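Local coordinates for YARHG domain-containing protein (Legionella pneumophila subsp. pneumophila, PDB 4G2A) that is of unknown function but may bind nutrients, and combines a DUF4424 region with a YARHG domain, at residues Glu26-Ser31 with Val157-Lys162; Thr175-Ile180 with Tyr216-Arg221. All blocks are in the same frame, centred on the assembly; numbering follows the deposited sequence.

Contact 1 and contact 2 lie side by side, their centres about 8 Å apart, because strands 21-33 and 174-180 are neighbours in the same sheet. Ile28 O lies 2.8 Å from Glu178 N, and Ile30 N lies 2.8 Å from Glu178 O, both probable hydrogen bonds. Contact 1 packs the buried Ile28 and Ile30 side chains of strand 21-33 against strand 155-160, whereas contact 2 adds strand 215-220 at the edge of strand 174-180, antiparallel to it. In sequence the two follow in series, since strand 155-160 directly precedes 174-180. No active site is known here; the bound sulfates near Arg29, Ser31, Asp219 and Arg221 probably come from the crystallisation liquor.

Contact 1 of 2, residues Glu26-Ser31 with Val157-Lys162; sequences ELIRIS and VRYVLK. With SO4 (sulfate ion), chain D; SO4 (sulfate ion), chain E.
Ile28 and Tyr159 meet tip to tip because both side chains leave their strands toward the other: Tyr159 CG is anti to the backbone N (chi1 -161°), and Ile28 CG2 is likewise anti to its own N, which carries this methyl over the ring. Ile28 CG2 makes a CH-pi contact, 4.0 Å from the Tyr159 ring centroid and over one face, while Ile28 CD1 reaches Tyr159 CE1 at 3.7 Å. The branched isoleucine thus sets one methyl over the face and the other by the CE1-CZ rim. Ile30 CD1 approaches Tyr159 CD2 obliquely, and Ile30 CG2 meets Val157 CG2 at 3.7 Å. This is face-to-face packing of beta strands: the axes stay 9.6 Å apart, run roughly antiparallel at 155°, and share no hydrogen bond, leaving apolar side chains to fill the gap. Cys48 and Phe50 of strand 43-54 also touch Tyr159, and Leu12 packs on both Tyr159 and Leu161. On the other side of strand 26-31, Arg29 extends to two sulfates, probably from the crystallisation liquor. Arg29 NH1 and NH2 grip O3 and O2 of the chain D sulfate, each at 2.7 Å, and Arg29 NE gives a nearly straight bond (172°) to O3 of the chain E sulfate.

Contact 2 of 2, residues Thr175-Ile180 with Tyr216-Arg221; sequences TRLEVI and YIWDLR
Leu177 and Trp218 form the apolar centre, Leu177 CD1 lying 3.7 Å from Trp218 CB. Leu177 CG is anti to the carbonyl carbon (chi1 -51°), and chi2 (132°) then turns CD1 toward Trp218 and Leu220. Leu177 and Leu220 cross obliquely, their CD1 atoms 4.1 Å apart. Val179 and Trp218 lie side by side, pointing the same way, with Val179 CG2 4.2 Å from Trp218 CZ3. Leu177, Val179, Tyr216, Trp218 and Leu220 share this face, and such apolar and aromatic residues suit its mostly buried setting. Thr175 is the polar exception on it, its OG1 bonding to Glu26 OE1. The other polar groups also find partners outside the pair: Trp218 NE1 bonds to Pro202 O, and Tyr216 OH to Thr185.

The backbones form a regular antiparallel beta pairing, their axes 4.8 Å apart. Three hydrogen-bonded pairs, Thr175 with Leu220, Leu177 with Trp218 and Val179 with Tyr216, each contribute two bonds. Those of the last pair are nearly straight, Val179 N to Tyr216 O measuring 2.9 Å.

Non-hydrogen-bonded pairs occupy the other, more polar face. Glu178 CG lies beside Ile217 CG1 at 3.8 Å, the methylene part of the glutamate supplying an apolar flank. Arg176 and Asp219 run side by side, but Arg176 CG, rather than the guanidinium, comes closest to Asp219 OD1. The charged ends have other partners: Asp219 OD1 bonds to His174 NE2, and Arg176 NH2 to Glu26 O.

Strand 174-180 is bordered on one edge by strand 215-220 and on the other by 21-33, with which it runs parallel. Strand 206-208 continues the sheet beyond 215-220, while Leu229, Leu231 and Leu233 of strand 229-235 pack against the face bearing Trp218, Val179 and Tyr216.

Contact 1 of 2, residues Glu26-Ser31 with Val157-Lys162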
loop_
_atom_site.group_PDB
_atom_site.type_symbol
_atom_site.label_atom_id
_atom_site.label_comp_id
_atom_site.label_asym_id
_atom_site.label_seq_id
_atom_site.Cartn_x
_atom_site.Cartn_y
_atom_site.Cartn_z
ATOM N N GLU A 26 -11.180 13.418 -8.955
ATOM C CA GLU A 26 -10.971 12.548 -7.791
ATOM C C GLU A 26 -9.856 13.127 -6.936
ATOM O O GLU A 26 -8.955 13.790 -7.450
ATOM C CB GLU A 26 -10.626 11.090 -8.177
ATOM C CG GLU A 26 -11.481 10.424 -9.257
ATOM C CD GLU A 26 -11.185 10.918 -10.662
ATOM O OE1 GLU A 26 -9.991 11.026 -11.020
ATOM O OE2 GLU A 26 -12.146 11.282 -11.377
ATOM N N LEU A 27 -9.932 12.898 -5.634
ATOM C CA LEU A 27 -8.951 13.330 -4.650
ATOM C C LEU A 27 -8.785 12.136 -3.739
ATOM O O LEU A 27 -9.656 11.875 -2.916
ATOM C CB LEU A 27 -9.452 14.600 -3.942
ATOM C CG LEU A 27 -8.550 15.244 -2.890
ATOM C CD1 LEU A 27 -7.273 15.819 -3.523
ATOM C CD2 LEU A 27 -9.294 16.360 -2.167
ATOM N N ILE A 28 -7.737 11.329 -3.975
ATOM C CA ILE A 28 -7.544 10.070 -3.270
ATOM C C ILE A 28 -6.291 10.137 -2.376
ATOM O O ILE A 28 -5.154 10.231 -2.846
ATOM C CB ILE A 28 -7.511 8.913 -4.315
ATOM C CG1 ILE A 28 -8.870 8.856 -5.086
ATOM C CG2 ILE A 28 -7.191 7.559 -3.651
ATOM C CD1 ILE A 28 -8.831 8.274 -6.484
ATOM N N ARG A 29 -6.529 10.076 -1.075
ATOM C CA ARG A 29 -5.490 10.160 -0.056
ATOM C C ARG A 29 -5.400 8.823 0.634
ATOM O O ARG A 29 -6.399 8.348 1.143
ATOM C CB ARG A 29 -5.814 11.297 0.933
ATOM C CG ARG A 29 -4.609 11.783 1.695
ATOM C CD ARG A 29 -5.010 12.870 2.652
ATOM N NE ARG A 29 -3.911 13.289 3.520
ATOM C CZ ARG A 29 -3.668 12.746 4.703
ATOM N NH1 ARG A 29 -4.437 11.767 5.163
ATOM N NH2 ARG A 29 -2.645 13.161 5.428
ATOM N N ILE A 30 -4.228 8.180 0.580
ATOM C CA ILE A 30 -3.984 6.847 1.153
ATOM C C ILE A 30 -2.883 7.035 2.188
ATOM O O ILE A 30 -1.752 7.415 1.847
ATOM C CB ILE A 30 -3.643 5.796 0.049
ATOM C CG1 ILE A 30 -4.687 5.811 -1.104
ATOM C CG2 ILE A 30 -3.500 4.406 0.657
ATOM C CD1 ILE A 30 -4.430 4.832 -2.293
ATOM N N SER A 31 -3.258 6.899 3.464
ATOM C CA SER A 31 -2.360 7.181 4.590
ATOM C C SER A 31 -2.037 5.944 5.426
ATOM O O SER A 31 -2.948 5.254 5.864
ATOM C CB SER A 31 -2.967 8.259 5.477
ATOM O OG SER A 31 -2.002 8.618 6.446
ATOM N N VAL A 157 0.712 -1.019 -1.987
ATOM C CA VAL A 157 -0.408 -0.095 -1.804
ATOM C C VAL A 157 -1.022 -0.016 -3.193
ATOM O O VAL A 157 -0.303 0.144 -4.178
ATOM C CB VAL A 157 -0.061 1.267 -1.120
ATOM C CG1 VAL A 157 1.294 1.796 -1.559
ATOM C CG2 VAL A 157 -1.150 2.312 -1.320
ATOM N N ARG A 158 -2.314 -0.337 -3.282
ATOM C CA ARG A 158 -2.991 -0.417 -4.568
ATOM C C ARG A 158 -4.312 0.312 -4.543
ATOM O O ARG A 158 -4.912 0.505 -3.489
ATOM C CB ARG A 158 -3.225 -1.888 -4.990
ATOM C CG ARG A 158 -2.149 -2.894 -4.607
ATOM C CD ARG A 158 -2.609 -4.266 -5.002
ATOM N NE ARG A 158 -1.941 -5.363 -4.293
ATOM C CZ ARG A 158 -0.833 -5.968 -4.712
ATOM N NH1 ARG A 158 -0.216 -5.554 -5.817
ATOM N NH2 ARG A 158 -0.334 -6.995 -4.037
ATOM N N TYR A 159 -4.769 0.695 -5.732
ATOM C CA TYR A 159 -6.039 1.370 -5.983
ATOM C C TYR A 159 -6.464 1.092 -7.422
ATOM O O TYR A 159 -5.702 1.405 -8.334
ATOM C CB TYR A 159 -5.925 2.873 -5.713
ATOM C CG TYR A 159 -7.258 3.555 -5.515
ATOM C CD1 TYR A 159 -8.007 3.992 -6.603
ATOM C CD2 TYR A 159 -7.794 3.726 -4.239
ATOM C CE1 TYR A 159 -9.243 4.599 -6.430
ATOM C CE2 TYR A 159 -9.025 4.352 -4.054
ATOM C CZ TYR A 159 -9.738 4.802 -5.154
ATOM O OH TYR A 159 -10.951 5.428 -4.989
ATOM N N VAL A 160 -7.668 0.490 -7.622
ATOM C CA VAL A 160 -8.197 0.169 -8.951
ATOM C C VAL A 160 -8.769 1.446 -9.609
ATOM O O VAL A 160 -9.706 2.055 -9.095
ATOM C CB VAL A 160 -9.219 -0.989 -8.940
ATOM C CG1 VAL A 160 -9.798 -1.230 -10.336
ATOM C CG2 VAL A 160 -8.589 -2.270 -8.381
ATOM N N LEU A 161 -8.178 1.822 -10.762
ATOM C CA LEU A 161 -8.497 3.008 -11.541
ATOM C C LEU A 161 -8.987 2.671 -12.951
ATOM O O LEU A 161 -9.670 3.503 -13.541
ATOM C CB LEU A 161 -7.246 3.906 -11.637
ATOM C CG LEU A 161 -6.798 4.618 -10.334
ATOM C CD1 LEU A 161 -5.386 5.199 -10.473
ATOM C CD2 LEU A 161 -7.770 5.704 -9.925
ATOM N N LYS A 162 -8.640 1.476 -13.494
ATOM C CA LYS A 162 -9.001 1.050 -14.854
ATOM C C LYS A 162 -10.531 0.981 -15.081
ATOM O O LYS A 162 -10.999 1.108 -16.215
ATOM C CB LYS A 162 -8.375 -0.317 -15.189
ATOM C CG LYS A 162 -6.868 -0.274 -15.440
ATOM C CD LYS A 162 -6.375 -1.561 -16.114
ATOM C CE LYS A 162 -4.903 -1.837 -15.877
ATOM N NZ LYS A 162 -4.450 -3.129 -16.488
HETATM S S SO4 D . -2.553 11.481 8.421
HETATM O O1 SO4 D . -2.153 10.423 9.352
HETATM O O2 SO4 D . -1.499 11.711 7.422
HETATM O O3 SO4 D . -3.791 11.104 7.748
HETATM O O4 SO4 D . -2.791 12.703 9.192
HETATM S S SO4 E . -0.841 16.417 3.291
HETATM O O1 SO4 E . -0.705 16.005 4.692
HETATM O O2 SO4 E . 0.324 15.961 2.525
HETATM O O3 SO4 E . -2.074 15.841 2.730
HETATM O O4 SO4 E . -0.912 17.879 3.209
#

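Contact 2 of 2, residues Thr175-Ile180 with Tyr216-Arg221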
loop_
_atom_site.group_PDB
_atom_site.type_symbol
_atom_site.label_atom_id
_atom_site.label_comp_id
_atom_site.label_asym_id
_atom_site.label_seq_id
_atom_site.Cartn_x
_atom_site.Cartn_y
_atom_site.Cartn_z
ATOM N N THR A 175 -7.405 13.763 -11.813
ATOM C CA THR A 175 -7.077 12.698 -10.877
ATOM C C THR A 175 -5.939 13.107 -9.954
ATOM O O THR A 175 -4.801 13.296 -10.396
ATOM C CB THR A 175 -6.744 11.414 -11.684
ATOM O OG1 THR A 175 -7.769 11.237 -12.673
ATOM C CG2 THR A 175 -6.645 10.170 -10.812
ATOM N N ARG A 176 -6.246 13.235 -8.670
ATOM C CA ARG A 176 -5.221 13.541 -7.679
ATOM C C ARG A 176 -5.078 12.358 -6.730
ATOM O O ARG A 176 -6.053 11.953 -6.094
ATOM C CB ARG A 176 -5.514 14.845 -6.934
ATOM C CG ARG A 176 -5.031 16.050 -7.715
ATOM C CD ARG A 176 -6.084 17.114 -7.899
ATOM N NE ARG A 176 -7.429 16.548 -7.921
ATOM C CZ ARG A 176 -8.518 17.217 -7.569
ATOM N NH1 ARG A 176 -8.436 18.493 -7.207
ATOM N NH2 ARG A 176 -9.698 16.620 -7.580
ATOM N N LEU A 177 -3.866 11.765 -6.690
ATOM C CA LEU A 177 -3.558 10.601 -5.862
ATOM C C LEU A 177 -2.386 10.883 -4.940
ATOM O O LEU A 177 -1.348 11.387 -5.378
ATOM C CB LEU A 177 -3.262 9.352 -6.721
ATOM C CG LEU A 177 -4.299 8.993 -7.794
ATOM C CD1 LEU A 177 -3.618 8.716 -9.125
ATOM C CD2 LEU A 177 -5.139 7.805 -7.351
ATOM N N GLU A 178 -2.538 10.527 -3.668
ATOM C CA GLU A 178 -1.467 10.762 -2.712
ATOM C C GLU A 178 -1.300 9.561 -1.778
ATOM O O GLU A 178 -2.254 9.174 -1.097
ATOM C CB GLU A 178 -1.751 12.056 -1.925
ATOM C CG GLU A 178 -0.575 12.616 -1.141
ATOM C CD GLU A 178 -0.886 13.874 -0.345
ATOM O OE1 GLU A 178 -1.993 13.960 0.234
ATOM O OE2 GLU A 178 -0.011 14.769 -0.285
ATOM N N VAL A 179 -0.074 8.969 -1.761
ATOM C CA VAL A 179 0.288 7.870 -0.854
ATOM C C VAL A 179 1.268 8.428 0.197
ATOM O O VAL A 179 2.271 9.052 -0.159
ATOM C CB VAL A 179 0.830 6.633 -1.581
ATOM C CG1 VAL A 179 1.322 5.587 -0.571
ATOM C CG2 VAL A 179 -0.242 6.044 -2.500
ATOM N N ILE A 180 0.899 8.292 1.483
ATOM C CA ILE A 180 1.616 8.834 2.654
ATOM C C ILE A 180 1.874 7.702 3.644
ATOM O O ILE A 180 1.053 7.465 4.528
ATOM C CB ILE A 180 0.829 10.011 3.332
ATOM C CG1 ILE A 180 0.303 11.002 2.298
ATOM C CG2 ILE A 180 1.664 10.730 4.424
ATOM C CD1 ILE A 180 -0.977 11.649 2.689
ATOM N N TYR A 216 4.249 10.157 -2.015
ATOM C CA TYR A 216 4.213 9.796 -3.434
ATOM C C TYR A 216 2.956 10.401 -4.026
ATOM O O TYR A 216 1.846 10.048 -3.606
ATOM C CB TYR A 216 4.268 8.268 -3.595
ATOM C CG TYR A 216 5.465 7.668 -2.883
ATOM C CD1 TYR A 216 6.729 7.676 -3.473
ATOM C CD2 TYR A 216 5.355 7.183 -1.582
ATOM C CE1 TYR A 216 7.849 7.184 -2.797
ATOM C CE2 TYR A 216 6.469 6.697 -0.890
ATOM C CZ TYR A 216 7.711 6.684 -1.510
ATOM O OH TYR A 216 8.794 6.161 -0.863
ATOM N N ILE A 217 3.133 11.380 -4.936
ATOM C CA ILE A 217 2.026 12.163 -5.492
ATOM C C ILE A 217 1.910 12.057 -7.020
ATOM O O ILE A 217 2.899 12.115 -7.748
ATOM C CB ILE A 217 2.185 13.665 -5.051
ATOM C CG1 ILE A 217 2.096 13.811 -3.534
ATOM C CG2 ILE A 217 1.166 14.604 -5.693
ATOM C CD1 ILE A 217 3.336 14.283 -2.941
ATOM N N TRP A 218 0.663 11.948 -7.473
ATOM C CA TRP A 218 0.204 11.999 -8.859
ATOM C C TRP A 218 -0.809 13.138 -8.967
ATOM O O TRP A 218 -1.614 13.316 -8.047
ATOM C CB TRP A 218 -0.460 10.682 -9.289
ATOM C CG TRP A 218 0.411 9.469 -9.374
ATOM C CD1 TRP A 218 0.814 8.840 -10.513
ATOM C CD2 TRP A 218 0.795 8.610 -8.283
ATOM N NE1 TRP A 218 1.514 7.694 -10.199
ATOM C CE2 TRP A 218 1.486 7.509 -8.840
ATOM C CE3 TRP A 218 0.631 8.671 -6.884
ATOM C CZ2 TRP A 218 1.999 6.466 -8.053
ATOM C CZ3 TRP A 218 1.161 7.654 -6.102
ATOM C CH2 TRP A 218 1.839 6.567 -6.687
ATOM N N ASP A 219 -0.750 13.928 -10.053
ATOM C CA ASP A 219 -1.682 15.028 -10.330
ATOM C C ASP A 219 -1.896 15.053 -11.841
ATOM O O ASP A 219 -1.123 15.661 -12.582
ATOM C CB ASP A 219 -1.151 16.354 -9.778
ATOM C CG ASP A 219 -2.145 17.505 -9.810
ATOM O OD1 ASP A 219 -3.204 17.372 -10.483
ATOM O OD2 ASP A 219 -1.867 18.545 -9.173
ATOM N N LEU A 220 -2.924 14.317 -12.296
ATOM C CA LEU A 220 -3.218 14.068 -13.710
ATOM C C LEU A 220 -4.536 14.711 -14.159
ATOM O O LEU A 220 -5.546 14.609 -13.472
ATOM C CB LEU A 220 -3.240 12.532 -13.941
ATOM C CG LEU A 220 -2.197 11.720 -13.108
ATOM C CD1 LEU A 220 -2.703 10.328 -12.766
ATOM C CD2 LEU A 220 -0.828 11.704 -13.766
ATOM N N ARG A 221 -4.504 15.377 -15.315
ATOM C CA ARG A 221 -5.635 16.080 -15.917
ATOM C C ARG A 221 -6.005 15.339 -17.176
ATOM O O ARG A 221 -5.113 14.786 -17.809
ATOM C CB ARG A 221 -5.299 17.564 -16.188
ATOM C CG ARG A 221 -4.730 18.313 -14.964
ATOM C CD ARG A 221 -4.784 19.821 -15.120
ATOM N NE ARG A 221 -6.117 20.359 -14.844
ATOM C CZ ARG A 221 -6.390 21.248 -13.892
ATOM N NH1 ARG A 221 -5.423 21.718 -13.111
ATOM N NH2 ARG A 221 -7.636 21.682 -13.719
#